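Local structure of polyisoprenyl-teichoic acid--peptidoglycan teichoic acid transferase TagV (Bacillus subtilis, 6UF3) at residues Ala182-Ile187 and Glu203-Gln208; Val51-Asp56 and Ser60-Asn65; Gly107-Asp112 and Glu141-Tyr146; Ile29-Asp34 and Gln166-Leu171; Gly226-Leu231 and Tyr237-Asp242. The protein is a LytR-CpsA-Psr family transferase of the bacterial cell envelope with a mixed alpha/beta fold. All coordinates share one frame; numbering follows the deposited sequence.

Interaction 1 (Ala182-Ile187 and Glu203-Gln208); sequences AKIDKI and EGLALQ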
# COMPACT_ATOMS: atom_id res chain seq x y z
N ALA A 182 -11.66 19.69 -13.59
CA ALA A 182 -13.00 19.61 -13.00
C ALA A 182 -13.49 18.16 -12.96
O ALA A 182 -14.04 17.69 -11.95
CB ALA A 182 -13.97 20.49 -13.77
N LYS A 183 -13.30 17.44 -14.07
CA LYS A 183 -13.56 16.01 -14.10
C LYS A 183 -12.75 15.29 -13.03
O LYS A 183 -13.26 14.38 -12.36
CB LYS A 183 -13.24 15.45 -15.48
CG LYS A 183 -13.27 13.94 -15.58
CD LYS A 183 -12.99 13.50 -17.01
CE LYS A 183 -13.97 14.14 -17.98
NZ LYS A 183 -13.31 14.63 -19.22
N ILE A 184 -11.48 15.67 -12.87
CA ILE A 184 -10.66 15.05 -11.83
C ILE A 184 -11.25 15.32 -10.45
O ILE A 184 -11.28 14.44 -9.59
CB ILE A 184 -9.20 15.54 -11.93
CG1 ILE A 184 -8.53 15.00 -13.19
CG2 ILE A 184 -8.41 15.12 -10.69
CD1 ILE A 184 -7.46 15.92 -13.74
N ASP A 185 -11.74 16.55 -10.23
CA ASP A 185 -12.36 16.89 -8.95
C ASP A 185 -13.52 15.96 -8.65
O ASP A 185 -13.61 15.39 -7.55
CB ASP A 185 -12.83 18.35 -8.97
CG ASP A 185 -13.25 18.86 -7.58
OD1 ASP A 185 -13.68 18.06 -6.73
OD2 ASP A 185 -13.15 20.09 -7.35
N LYS A 186 -14.42 15.77 -9.61
CA LYS A 186 -15.60 14.96 -9.31
C LYS A 186 -15.24 13.47 -9.19
O LYS A 186 -15.78 12.77 -8.33
CB LYS A 186 -16.69 15.19 -10.35
CG LYS A 186 -17.21 16.63 -10.34
CD LYS A 186 -18.68 16.70 -9.95
CE LYS A 186 -18.97 15.88 -8.70
NZ LYS A 186 -20.36 16.09 -8.19
N ILE A 187 -14.32 12.98 -10.02
CA ILE A 187 -13.90 11.59 -9.92
C ILE A 187 -13.21 11.34 -8.58
O ILE A 187 -13.38 10.28 -7.97
CB ILE A 187 -13.00 11.20 -11.11
CG1 ILE A 187 -13.73 11.41 -12.43
CG2 ILE A 187 -12.55 9.75 -10.98
CD1 ILE A 187 -14.58 10.24 -12.88
N GLU A 203 -6.06 18.61 -1.27
CA GLU A 203 -4.69 18.09 -1.32
C GLU A 203 -4.52 17.11 -2.46
O GLU A 203 -3.48 17.10 -3.14
CB GLU A 203 -4.34 17.42 0.01
CG GLU A 203 -4.28 18.37 1.17
CD GLU A 203 -4.05 17.62 2.47
OE1 GLU A 203 -4.64 16.53 2.63
OE2 GLU A 203 -3.28 18.12 3.32
N GLY A 204 -5.52 16.25 -2.68
CA GLY A 204 -5.42 15.30 -3.78
C GLY A 204 -5.42 15.97 -5.14
O GLY A 204 -4.67 15.57 -6.03
N LEU A 205 -6.24 17.01 -5.31
CA LEU A 205 -6.23 17.76 -6.56
C LEU A 205 -4.90 18.47 -6.76
O LEU A 205 -4.35 18.48 -7.88
CB LEU A 205 -7.38 18.77 -6.58
CG LEU A 205 -8.75 18.11 -6.50
CD1 LEU A 205 -9.86 19.14 -6.52
CD2 LEU A 205 -8.92 17.12 -7.63
N ALA A 206 -4.33 19.03 -5.69
CA ALA A 206 -3.02 19.66 -5.80
C ALA A 206 -1.96 18.64 -6.19
O ALA A 206 -1.09 18.94 -7.02
CB ALA A 206 -2.65 20.34 -4.48
N LEU A 207 -2.01 17.44 -5.60
CA LEU A 207 -1.04 16.40 -5.93
C LEU A 207 -1.19 15.94 -7.37
O LEU A 207 -0.18 15.72 -8.06
CB LEU A 207 -1.20 15.21 -4.98
CG LEU A 207 -0.49 15.40 -3.65
CD1 LEU A 207 -0.95 14.31 -2.71
CD2 LEU A 207 1.01 15.34 -3.86
N GLN A 208 -2.43 15.77 -7.84
CA GLN A 208 -2.64 15.41 -9.23
C GLN A 208 -2.06 16.48 -10.15
O GLN A 208 -1.44 16.15 -11.18
CB GLN A 208 -4.13 15.23 -9.52
CG GLN A 208 -4.44 14.54 -10.85
CD GLN A 208 -4.25 15.46 -12.06
OE1 GLN A 208 -4.39 16.68 -11.94
NE2 GLN A 208 -3.94 14.87 -13.21
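Two helices, 181-191 and 201-210, pack here as an oblique helix pair in which I184 and D185 of one face L205 and Q208 of the other. Their local axes come within 10.2 Å, and their directions differ by 137°, closer to antiparallel than parallel. L205 sits between two neighbours. Its CD2 meets CG2 of I184 at 3.7 Å, the two side chains sliding past each other in opposite directions, while its CD1 lies 3.5 Å from OD2 of D185 and also against the CG and CB of that aspartate, an apolar methyl beside a carboxylate. I184 uses its other branch on Q208: CG1 stands beside the backbone N (chi1 -69°), which carries CD1 to the end of the glutamine, 3.6 Å from OE1 and nearly as close to CD and NE2. The two side chains cross at about a right angle. The amide has partners outside the pair: NE2 of Q208 donates to the backbone O of M175 and more weakly to that of A178. Q208 thus links the pair to the end of helix 158-177 and the turn after it, and on helix 201-210 L207 packs on M1, ahead of strand 6-13.

Interaction 2 (Val51-Asp56 and Ser60-Asn65); sequences VQLAGD and SKTKIN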
# COMPACT_ATOMS: atom_id res chain seq x y z
N VAL A 51 8.45 -7.76 13.47
CA VAL A 51 8.73 -6.41 13.97
C VAL A 51 8.26 -6.30 15.41
O VAL A 51 7.42 -7.07 15.87
CB VAL A 51 8.04 -5.30 13.13
CG1 VAL A 51 8.48 -5.36 11.67
CG2 VAL A 51 6.52 -5.41 13.27
N GLN A 52 8.80 -5.30 16.11
CA GLN A 52 8.26 -4.91 17.40
C GLN A 52 7.08 -3.96 17.18
O GLN A 52 7.20 -2.97 16.47
CB GLN A 52 9.33 -4.23 18.26
CG GLN A 52 8.92 -4.05 19.72
CD GLN A 52 9.02 -5.34 20.53
OE1 GLN A 52 9.94 -6.14 20.34
NE2 GLN A 52 8.07 -5.54 21.43
N LEU A 53 5.94 -4.28 17.79
CA LEU A 53 4.79 -3.39 17.67
C LEU A 53 5.07 -2.09 18.41
O LEU A 53 5.68 -2.10 19.48
CB LEU A 53 3.54 -4.05 18.25
CG LEU A 53 3.07 -5.30 17.50
CD1 LEU A 53 1.76 -5.82 18.08
CD2 LEU A 53 2.95 -5.02 16.02
N ALA A 54 4.62 -0.98 17.85
CA ALA A 54 4.84 0.30 18.50
C ALA A 54 4.26 0.29 19.91
O ALA A 54 3.14 -0.16 20.12
CB ALA A 54 4.21 1.42 17.68
N GLY A 55 5.05 0.77 20.87
CA GLY A 55 4.60 0.84 22.24
C GLY A 55 4.72 -0.44 23.03
O GLY A 55 4.38 -0.45 24.22
N ASP A 56 5.18 -1.53 22.41
CA ASP A 56 5.30 -2.82 23.09
C ASP A 56 6.75 -2.99 23.55
O ASP A 56 7.54 -3.70 22.93
CB ASP A 56 4.85 -3.95 22.18
CG ASP A 56 4.82 -5.29 22.89
OD1 ASP A 56 4.87 -5.29 24.14
OD2 ASP A 56 4.73 -6.32 22.20
N SER A 60 7.40 -9.45 22.83
CA SER A 60 8.12 -10.10 21.75
C SER A 60 7.66 -9.57 20.40
O SER A 60 6.54 -9.08 20.24
CB SER A 60 7.89 -11.61 21.81
OG SER A 60 6.51 -11.90 21.82
N LYS A 61 8.54 -9.70 19.41
CA LYS A 61 8.21 -9.32 18.05
C LYS A 61 7.10 -10.20 17.50
O LYS A 61 6.97 -11.37 17.85
CB LYS A 61 9.44 -9.42 17.16
CG LYS A 61 10.49 -8.37 17.42
CD LYS A 61 11.76 -8.69 16.65
CE LYS A 61 12.74 -7.54 16.69
NZ LYS A 61 14.04 -7.94 16.06
N THR A 62 6.32 -9.64 16.59
CA THR A 62 5.25 -10.38 15.94
C THR A 62 5.18 -9.92 14.49
O THR A 62 6.00 -9.13 14.03
CB THR A 62 3.93 -10.21 16.70
OG1 THR A 62 2.96 -11.13 16.19
CG2 THR A 62 3.42 -8.79 16.58
N LYS A 63 4.21 -10.45 13.76
CA LYS A 63 4.06 -10.07 12.36
C LYS A 63 3.46 -8.67 12.26
O LYS A 63 2.59 -8.31 13.04
CB LYS A 63 3.17 -11.06 11.63
CG LYS A 63 3.65 -12.47 11.66
CD LYS A 63 2.69 -13.36 10.91
CE LYS A 63 3.05 -14.80 11.08
NZ LYS A 63 2.41 -15.65 10.06
N ILE A 64 3.92 -7.89 11.28
CA ILE A 64 3.47 -6.50 11.22
C ILE A 64 1.97 -6.43 10.93
O ILE A 64 1.30 -5.48 11.36
CB ILE A 64 4.29 -5.70 10.21
CG1 ILE A 64 4.00 -4.20 10.37
CG2 ILE A 64 4.05 -6.18 8.77
CD1 ILE A 64 5.03 -3.29 9.69
N ASN A 65 1.40 -7.43 10.26
CA ASN A 65 -0.02 -7.37 9.94
C ASN A 65 -0.90 -7.46 11.18
O ASN A 65 -2.08 -7.09 11.11
CB ASN A 65 -0.40 -8.45 8.92
CG ASN A 65 -0.31 -9.85 9.47
OD1 ASN A 65 0.19 -10.08 10.57
ND2 ASN A 65 -0.79 -10.81 8.69
O HOH W 1 5.67 -6.47 19.67
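V51 and T62 form an antiparallel hydrogen-bonded pair, with V51 N donating to T62 O at 2.9 Å and T62 N returning a bond of the same length to V51 O. Beside this pair K61 lies against the V51 carbonyl, its CB 3.4 Å from V51 O, and the rest of its chain extends away. OE1 of Q52 comes up to K61 CG, the two side chains crossing at about a right angle. The pair closes a two-stranded antiparallel hairpin, 50-51 with 62-63, whose long connection folds back through a type II turn from L53 to D56, with G55 at positive phi. A water sits between the arms of that connection: it accepts from L53 N and donates to D56 OD2, at 2.7 Å, and to S60 O, so that one water bridges the turn and the returning arm. NE2 of Q52 is bonded to G59 O. On the side of V51 and T62, the CG2 methyl of T62, set between its backbone N and carbonyl carbon with OG1 anti to N (chi1 -170°), nestles against the isobutyl group of L53, 3.6 Å from CG and scarcely farther from both methyls. CG2 of V51 meets CB of I64 at 3.8 Å. Helix 72-84 supports this apolar side, V51 resting on F83 and L53 on E75, while I64 packs on L28 of strand 25-34.

Interaction 3 (Gly107-Asp112 and Glu141-Tyr146); sequences GGIDVD and EEALAY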
# COMPACT_ATOMS: atom_id res chain seq x y z
N GLY A 107 -13.40 3.58 -13.40
CA GLY A 107 -13.68 2.87 -14.63
C GLY A 107 -12.80 1.68 -14.92
O GLY A 107 -12.57 1.36 -16.09
N GLY A 108 -12.29 1.02 -13.89
CA GLY A 108 -11.40 -0.11 -14.06
C GLY A 108 -9.95 0.31 -14.13
O GLY A 108 -9.60 1.49 -14.20
N ILE A 109 -9.06 -0.70 -14.14
CA ILE A 109 -7.63 -0.45 -14.06
C ILE A 109 -6.89 -1.38 -15.02
O ILE A 109 -7.29 -2.52 -15.25
CB ILE A 109 -7.15 -0.63 -12.60
CG1 ILE A 109 -6.00 0.31 -12.29
CG2 ILE A 109 -6.84 -2.09 -12.26
CD1 ILE A 109 -6.35 1.77 -12.47
N ASP A 110 -5.79 -0.89 -15.59
CA ASP A 110 -5.02 -1.66 -16.55
C ASP A 110 -3.80 -2.27 -15.87
O ASP A 110 -3.03 -1.56 -15.22
CB ASP A 110 -4.61 -0.78 -17.73
CG ASP A 110 -5.81 -0.25 -18.48
OD1 ASP A 110 -6.36 -1.00 -19.31
OD2 ASP A 110 -6.24 0.89 -18.21
N VAL A 111 -3.64 -3.59 -16.00
CA VAL A 111 -2.50 -4.28 -15.42
C VAL A 111 -1.94 -5.28 -16.43
O VAL A 111 -2.65 -5.79 -17.30
CB VAL A 111 -2.82 -5.01 -14.09
CG1 VAL A 111 -3.22 -4.03 -12.99
CG2 VAL A 111 -3.89 -6.07 -14.31
N ASP A 112 -0.66 -5.58 -16.27
CA ASP A 112 0.03 -6.58 -17.08
C ASP A 112 0.04 -7.90 -16.29
O ASP A 112 0.86 -8.09 -15.39
CB ASP A 112 1.44 -6.12 -17.42
CG ASP A 112 2.06 -6.92 -18.56
OD1 ASP A 112 1.39 -7.83 -19.08
OD2 ASP A 112 3.22 -6.62 -18.93
N GLU A 141 -14.37 -6.00 -8.94
CA GLU A 141 -14.38 -7.40 -8.51
C GLU A 141 -13.17 -8.15 -9.05
O GLU A 141 -12.50 -8.90 -8.32
CB GLU A 141 -15.69 -8.04 -8.98
CG GLU A 141 -15.68 -9.55 -9.08
CD GLU A 141 -16.93 -10.08 -9.76
OE1 GLU A 141 -17.52 -11.05 -9.25
OE2 GLU A 141 -17.32 -9.51 -10.80
N GLU A 142 -12.84 -7.93 -10.32
CA GLU A 142 -11.68 -8.59 -10.90
C GLU A 142 -10.38 -8.10 -10.27
O GLU A 142 -9.46 -8.89 -10.03
CB GLU A 142 -11.67 -8.37 -12.42
CG GLU A 142 -12.86 -9.01 -13.13
CD GLU A 142 -13.04 -8.52 -14.55
OE1 GLU A 142 -13.70 -9.23 -15.33
OE2 GLU A 142 -12.53 -7.42 -14.88
N ALA A 143 -10.29 -6.80 -10.00
CA ALA A 143 -9.06 -6.25 -9.42
C ALA A 143 -8.85 -6.77 -8.00
O ALA A 143 -7.71 -7.04 -7.59
CB ALA A 143 -9.10 -4.72 -9.44
N LEU A 144 -9.95 -6.93 -7.25
CA LEU A 144 -9.85 -7.52 -5.91
C LEU A 144 -9.37 -8.96 -5.99
O LEU A 144 -8.46 -9.37 -5.24
CB LEU A 144 -11.21 -7.46 -5.20
CG LEU A 144 -11.21 -8.03 -3.78
CD1 LEU A 144 -10.27 -7.20 -2.92
CD2 LEU A 144 -12.61 -8.07 -3.17
N ALA A 145 -9.96 -9.76 -6.88
CA ALA A 145 -9.52 -11.15 -7.02
C ALA A 145 -8.06 -11.22 -7.45
O ALA A 145 -7.31 -12.09 -6.99
CB ALA A 145 -10.41 -11.90 -8.02
N TYR A 146 -7.64 -10.30 -8.33
CA TYR A 146 -6.24 -10.21 -8.73
C TYR A 146 -5.34 -9.94 -7.54
O TYR A 146 -4.28 -10.56 -7.39
CB TYR A 146 -6.10 -9.11 -9.79
CG TYR A 146 -4.76 -9.03 -10.48
CD1 TYR A 146 -4.40 -9.97 -11.43
CD2 TYR A 146 -3.86 -8.01 -10.18
CE1 TYR A 146 -3.19 -9.90 -12.08
CE2 TYR A 146 -2.63 -7.93 -10.82
CZ TYR A 146 -2.30 -8.88 -11.77
OH TYR A 146 -1.10 -8.82 -12.42
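Y146 reaches from helix 140-148 to V111 and D112 on strand 109-113. That strand pairs with 134-138 in a two-stranded antiparallel sheet, and the helix, next in the chain, packs back on it. From CB the ring is thrown out with CG anti to the backbone N (chi1 -170°), and its far end does the touching. CE2 and CZ lie beneath the CG2 methyl of V111, CZ at 4.1 Å; the methyl stands over one face of the ring, offset toward the rim, as the two side chains slide past each other in opposite directions. At the tip, OH comes to 3.6 Å from the backbone O of D112, but its hydrogen-bonding partner is OE1 of Q166 on helix 158-177. One turn back along the helix, CB of A143 makes a looser apolar contact with CG2 of I109, at 4.5 Å. A143 also packs on F99 and I103 of helix 96-105. The chemistry is therefore mostly apolar, one valine methyl over an aromatic face and a looser methyl-to-methyl contact beside it. At the tip, one amide serves both polar atoms: Q166 binds the Y146 phenol through OE1 and the D112 carbonyl through NE2, which would hold the tyrosine tip beside the strand.

Interaction 4 (Ile29-Asp34 and Gln166-Leu171); sequences IVVTLD and QILNAL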
# COMPACT_ATOMS: atom_id res chain seq x y z
N ILE A 29 1.69 -0.48 1.95
CA ILE A 29 2.57 0.15 0.97
C ILE A 29 2.84 1.59 1.40
O ILE A 29 1.90 2.35 1.64
CB ILE A 29 1.96 0.13 -0.44
CG1 ILE A 29 1.69 -1.31 -0.89
CG2 ILE A 29 2.92 0.82 -1.42
CD1 ILE A 29 0.80 -1.43 -2.12
N VAL A 30 4.11 1.96 1.46
CA VAL A 30 4.53 3.32 1.80
C VAL A 30 4.99 4.00 0.52
O VAL A 30 5.77 3.43 -0.25
CB VAL A 30 5.65 3.30 2.84
CG1 VAL A 30 6.24 4.69 3.02
CG2 VAL A 30 5.09 2.79 4.17
N VAL A 31 4.51 5.22 0.29
CA VAL A 31 4.99 6.07 -0.80
C VAL A 31 5.54 7.34 -0.18
O VAL A 31 4.90 7.94 0.69
CB VAL A 31 3.86 6.39 -1.80
CG1 VAL A 31 4.34 7.40 -2.86
CG2 VAL A 31 3.35 5.12 -2.46
N THR A 32 6.74 7.74 -0.60
CA THR A 32 7.29 9.03 -0.20
C THR A 32 7.30 9.95 -1.41
O THR A 32 7.52 9.50 -2.54
CB THR A 32 8.69 8.91 0.43
OG1 THR A 32 9.57 8.22 -0.46
CG2 THR A 32 8.62 8.11 1.74
N LEU A 33 7.02 11.23 -1.19
CA LEU A 33 6.85 12.19 -2.27
C LEU A 33 7.70 13.42 -1.99
O LEU A 33 7.74 13.93 -0.87
CB LEU A 33 5.37 12.59 -2.43
CG LEU A 33 4.35 11.49 -2.77
CD1 LEU A 33 3.75 10.87 -1.49
CD2 LEU A 33 3.24 12.03 -3.64
N ASP A 34 8.39 13.90 -3.04
CA ASP A 34 9.12 15.16 -2.99
C ASP A 34 8.48 16.03 -4.07
O ASP A 34 8.89 15.98 -5.25
CB ASP A 34 10.61 14.95 -3.22
CG ASP A 34 11.42 16.22 -3.07
OD1 ASP A 34 10.83 17.29 -2.81
OD2 ASP A 34 12.65 16.16 -3.24
N GLN A 166 1.48 -3.29 -8.40
CA GLN A 166 1.01 -3.08 -9.77
C GLN A 166 -0.30 -2.29 -9.81
O GLN A 166 -0.47 -1.39 -10.65
CB GLN A 166 0.81 -4.44 -10.45
CG GLN A 166 1.47 -4.60 -11.79
CD GLN A 166 1.23 -5.97 -12.37
OE1 GLN A 166 0.76 -6.88 -11.67
NE2 GLN A 166 1.55 -6.14 -13.64
N ILE A 167 -1.24 -2.63 -8.93
CA ILE A 167 -2.51 -1.91 -8.87
C ILE A 167 -2.28 -0.45 -8.50
O ILE A 167 -2.84 0.47 -9.12
CB ILE A 167 -3.46 -2.60 -7.88
CG1 ILE A 167 -3.95 -3.93 -8.46
CG2 ILE A 167 -4.65 -1.70 -7.49
CD1 ILE A 167 -4.39 -4.92 -7.40
N LEU A 168 -1.45 -0.21 -7.47
CA LEU A 168 -1.22 1.17 -7.05
C LEU A 168 -0.51 1.97 -8.14
O LEU A 168 -0.82 3.14 -8.37
CB LEU A 168 -0.41 1.20 -5.76
CG LEU A 168 -0.12 2.57 -5.14
CD1 LEU A 168 -1.40 3.35 -4.87
CD2 LEU A 168 0.67 2.35 -3.82
N ASN A 169 0.45 1.34 -8.84
CA ASN A 169 1.11 2.01 -9.96
C ASN A 169 0.10 2.37 -11.04
O ASN A 169 0.18 3.45 -11.63
CB ASN A 169 2.20 1.11 -10.56
CG ASN A 169 3.46 1.06 -9.70
OD1 ASN A 169 3.69 1.93 -8.86
ND2 ASN A 169 4.28 0.05 -9.92
N ALA A 170 -0.85 1.47 -11.31
CA ALA A 170 -1.85 1.76 -12.34
C ALA A 170 -2.74 2.93 -11.94
O ALA A 170 -3.09 3.77 -12.78
CB ALA A 170 -2.68 0.51 -12.62
N LEU A 171 -3.10 3.00 -10.66
CA LEU A 171 -3.87 4.15 -10.18
C LEU A 171 -3.07 5.45 -10.31
O LEU A 171 -3.61 6.49 -10.70
CB LEU A 171 -4.30 3.92 -8.72
CG LEU A 171 -5.40 2.87 -8.56
CD1 LEU A 171 -5.55 2.41 -7.10
CD2 LEU A 171 -6.74 3.37 -9.11
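L168 meets I29 and V31 through one methyl, its CD2, where helix 158-177 lies against the mixed central sheet of this alpha/beta fold. CG2 of I29 approaches that methyl to 3.6 Å, the two side chains reaching toward each other tip to tip, and CD1 of I29 touches it more loosely. V31 comes in obliquely from two residues farther along the strand, its CG2 at 4.1 Å from the same CD2. The leucine spans the gap by swinging CG to the side remote from its own N (chi1 -177°), which points the isobutyl group at the strand; the nearest CA atoms, those of I29 and L168, stay 8.9 Å apart. Behind this first shell, strand 25-34 is held on both flanks: I29 and V31 pair through their backbones with F10 and I8 of strand 6-13, V30 and T32 with L43 and K41 of strand 39-44. M42 of that last strand touches both I29 and N169, adding a second bridge from sheet to helix. T32, on the other face of the strand, packs against L253 and L257 of helix 243-257, so the sheet is covered by helices on both faces. There the T32 hydroxyl OG1 is hydrogen-bonded to ND1 of H256.

Interaction 5 (Gly226-Leu231 and Tyr237-Asp242); sequences GSDLYL and YYFEPD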
# COMPACT_ATOMS: atom_id res chain seq x y z
N GLY A 226 15.05 -9.91 3.04
CA GLY A 226 15.07 -10.68 4.27
C GLY A 226 15.00 -12.17 3.99
O GLY A 226 15.22 -12.62 2.86
N SER A 227 14.72 -12.92 5.05
CA SER A 227 14.77 -14.38 5.00
C SER A 227 13.49 -14.98 5.54
O SER A 227 12.90 -14.45 6.49
CB SER A 227 15.96 -14.93 5.81
OG SER A 227 17.17 -14.32 5.41
N ASP A 228 13.06 -16.09 4.94
CA ASP A 228 12.01 -16.89 5.55
C ASP A 228 12.51 -17.46 6.87
O ASP A 228 13.65 -17.89 6.99
CB ASP A 228 11.59 -18.02 4.60
CG ASP A 228 10.88 -17.51 3.35
OD1 ASP A 228 10.48 -16.34 3.32
OD2 ASP A 228 10.73 -18.30 2.39
N LEU A 229 11.65 -17.43 7.89
CA LEU A 229 12.04 -17.86 9.22
C LEU A 229 10.87 -18.63 9.82
O LEU A 229 9.73 -18.18 9.75
CB LEU A 229 12.40 -16.66 10.10
CG LEU A 229 12.64 -16.94 11.59
CD1 LEU A 229 13.90 -17.78 11.77
CD2 LEU A 229 12.74 -15.64 12.37
N TYR A 230 11.13 -19.81 10.37
CA TYR A 230 10.07 -20.64 10.92
C TYR A 230 10.34 -20.81 12.41
O TYR A 230 11.30 -21.49 12.79
CB TYR A 230 9.99 -21.98 10.20
CG TYR A 230 9.62 -21.83 8.74
CD1 TYR A 230 10.60 -21.63 7.77
CD2 TYR A 230 8.29 -21.87 8.34
CE1 TYR A 230 10.26 -21.48 6.44
CE2 TYR A 230 7.95 -21.71 7.00
CZ TYR A 230 8.94 -21.52 6.06
OH TYR A 230 8.61 -21.37 4.73
N LEU A 231 9.49 -20.21 13.24
CA LEU A 231 9.70 -20.19 14.68
C LEU A 231 8.76 -21.16 15.37
O LEU A 231 7.59 -21.30 14.98
CB LEU A 231 9.52 -18.78 15.25
CG LEU A 231 10.59 -17.78 14.80
CD1 LEU A 231 10.42 -16.44 15.49
CD2 LEU A 231 11.99 -18.36 15.11
N TYR A 237 5.47 -19.10 10.26
CA TYR A 237 6.25 -18.40 9.25
C TYR A 237 6.37 -16.92 9.57
O TYR A 237 5.36 -16.24 9.81
CB TYR A 237 5.64 -18.57 7.85
CG TYR A 237 6.34 -17.70 6.83
CD1 TYR A 237 7.53 -18.11 6.25
CD2 TYR A 237 5.82 -16.46 6.46
CE1 TYR A 237 8.19 -17.32 5.33
CE2 TYR A 237 6.48 -15.65 5.54
CZ TYR A 237 7.67 -16.10 4.98
OH TYR A 237 8.34 -15.32 4.06
N TYR A 238 7.59 -16.41 9.52
CA TYR A 238 7.88 -14.99 9.59
C TYR A 238 8.79 -14.60 8.44
O TYR A 238 9.57 -15.41 7.93
CB TYR A 238 8.58 -14.61 10.89
CG TYR A 238 7.72 -14.76 12.11
CD1 TYR A 238 7.66 -15.97 12.79
CD2 TYR A 238 6.98 -13.69 12.60
CE1 TYR A 238 6.88 -16.11 13.92
CE2 TYR A 238 6.20 -13.82 13.72
CZ TYR A 238 6.15 -15.03 14.37
OH TYR A 238 5.37 -15.16 15.50
N PHE A 239 8.72 -13.33 8.05
CA PHE A 239 9.71 -12.74 7.16
C PHE A 239 10.65 -11.89 7.99
O PHE A 239 10.24 -10.85 8.53
CB PHE A 239 9.04 -11.91 6.06
CG PHE A 239 10.01 -11.39 5.03
CD1 PHE A 239 10.71 -12.27 4.23
CD2 PHE A 239 10.21 -10.03 4.87
CE1 PHE A 239 11.60 -11.80 3.27
CE2 PHE A 239 11.10 -9.55 3.90
CZ PHE A 239 11.79 -10.44 3.10
N GLU A 240 11.90 -12.32 8.13
CA GLU A 240 12.85 -11.61 8.96
C GLU A 240 13.58 -10.58 8.11
O GLU A 240 14.28 -10.97 7.17
CB GLU A 240 13.83 -12.56 9.61
CG GLU A 240 14.89 -11.88 10.46
CD GLU A 240 14.37 -11.28 11.75
OE1 GLU A 240 13.20 -11.54 12.12
OE2 GLU A 240 15.15 -10.54 12.39
N PRO A 241 13.46 -9.29 8.41
CA PRO A 241 14.11 -8.26 7.58
C PRO A 241 15.62 -8.26 7.75
O PRO A 241 16.14 -8.38 8.86
CB PRO A 241 13.50 -6.95 8.09
CG PRO A 241 13.02 -7.29 9.52
CD PRO A 241 12.56 -8.71 9.43
N ASP A 242 16.31 -8.10 6.63
CA ASP A 242 17.75 -7.93 6.63
C ASP A 242 18.12 -6.56 7.22
O ASP A 242 17.64 -5.52 6.76
CB ASP A 242 18.27 -8.07 5.20
CG ASP A 242 19.77 -8.00 5.10
OD1 ASP A 242 20.34 -6.91 5.30
OD2 ASP A 242 20.39 -9.05 4.79
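Y230 and Y237 meet on one side of a beta hairpin formed by strands 226-231 and 236-241, their rings in an offset edge-to-face arrangement. The edge of Y237 is turned to the face of Y230, with planes at 61° and centroids 5.5 Å apart; CD1 of Y237 comes to 3.7 Å from CZ of Y230. On the same side D228 crosses the Y237 ring obliquely, its carboxylate plane 73° from the ring plane and its CG lying in that plane at the edge. Y237 OH donates to D228 OD1 in a very short bond of 2.5 Å. A chi1 of 172° turns the Y237 ring toward the neighbouring strand, where CD1 meets Y230 and the adjacent CE1 and OH meet D228. The side bearing L229, L231, Y238 and E240 is different in character. L231 meets the Y238 ring at about a right angle, CD1 standing 3.9 Å from CE1, and L229 lies alongside E240, pointing the same way. The carboxylate of E240 forms a salt bridge with R50, on which L229, L231 and Y238 also pack, so the hairpin leans on strand 50-51. Four backbone bonds join S227 with E240 and L229 with Y238. At the strand's start the bare CA of G226 sits close to the facing chain, 3.0 Å from E240 O in a CA-H...O contact, and G226 N lies 3.3 Å from CZ of F239.

From the N terminus, strand 25-34 opens the long loop that interaction 4 closes on helix 158-177. Nested inside it are interaction 2, which closes a short hairpin, and interaction 3, which brings helix 140-148 back to strand 109-113. Interactions 3 and 4 meet at Q166. After this loop come interaction 1, which joins two consecutive helices, and interaction 5, the late hairpin; none of the five cross. Interaction 1 touches interaction 4 through L207 and L33, near the C-terminal end of strand 25-34. Interactions 2 and 5 pack together through K63 and Y238, about 36 and 41 Å from interaction 1 between centres, across the centre of the chain.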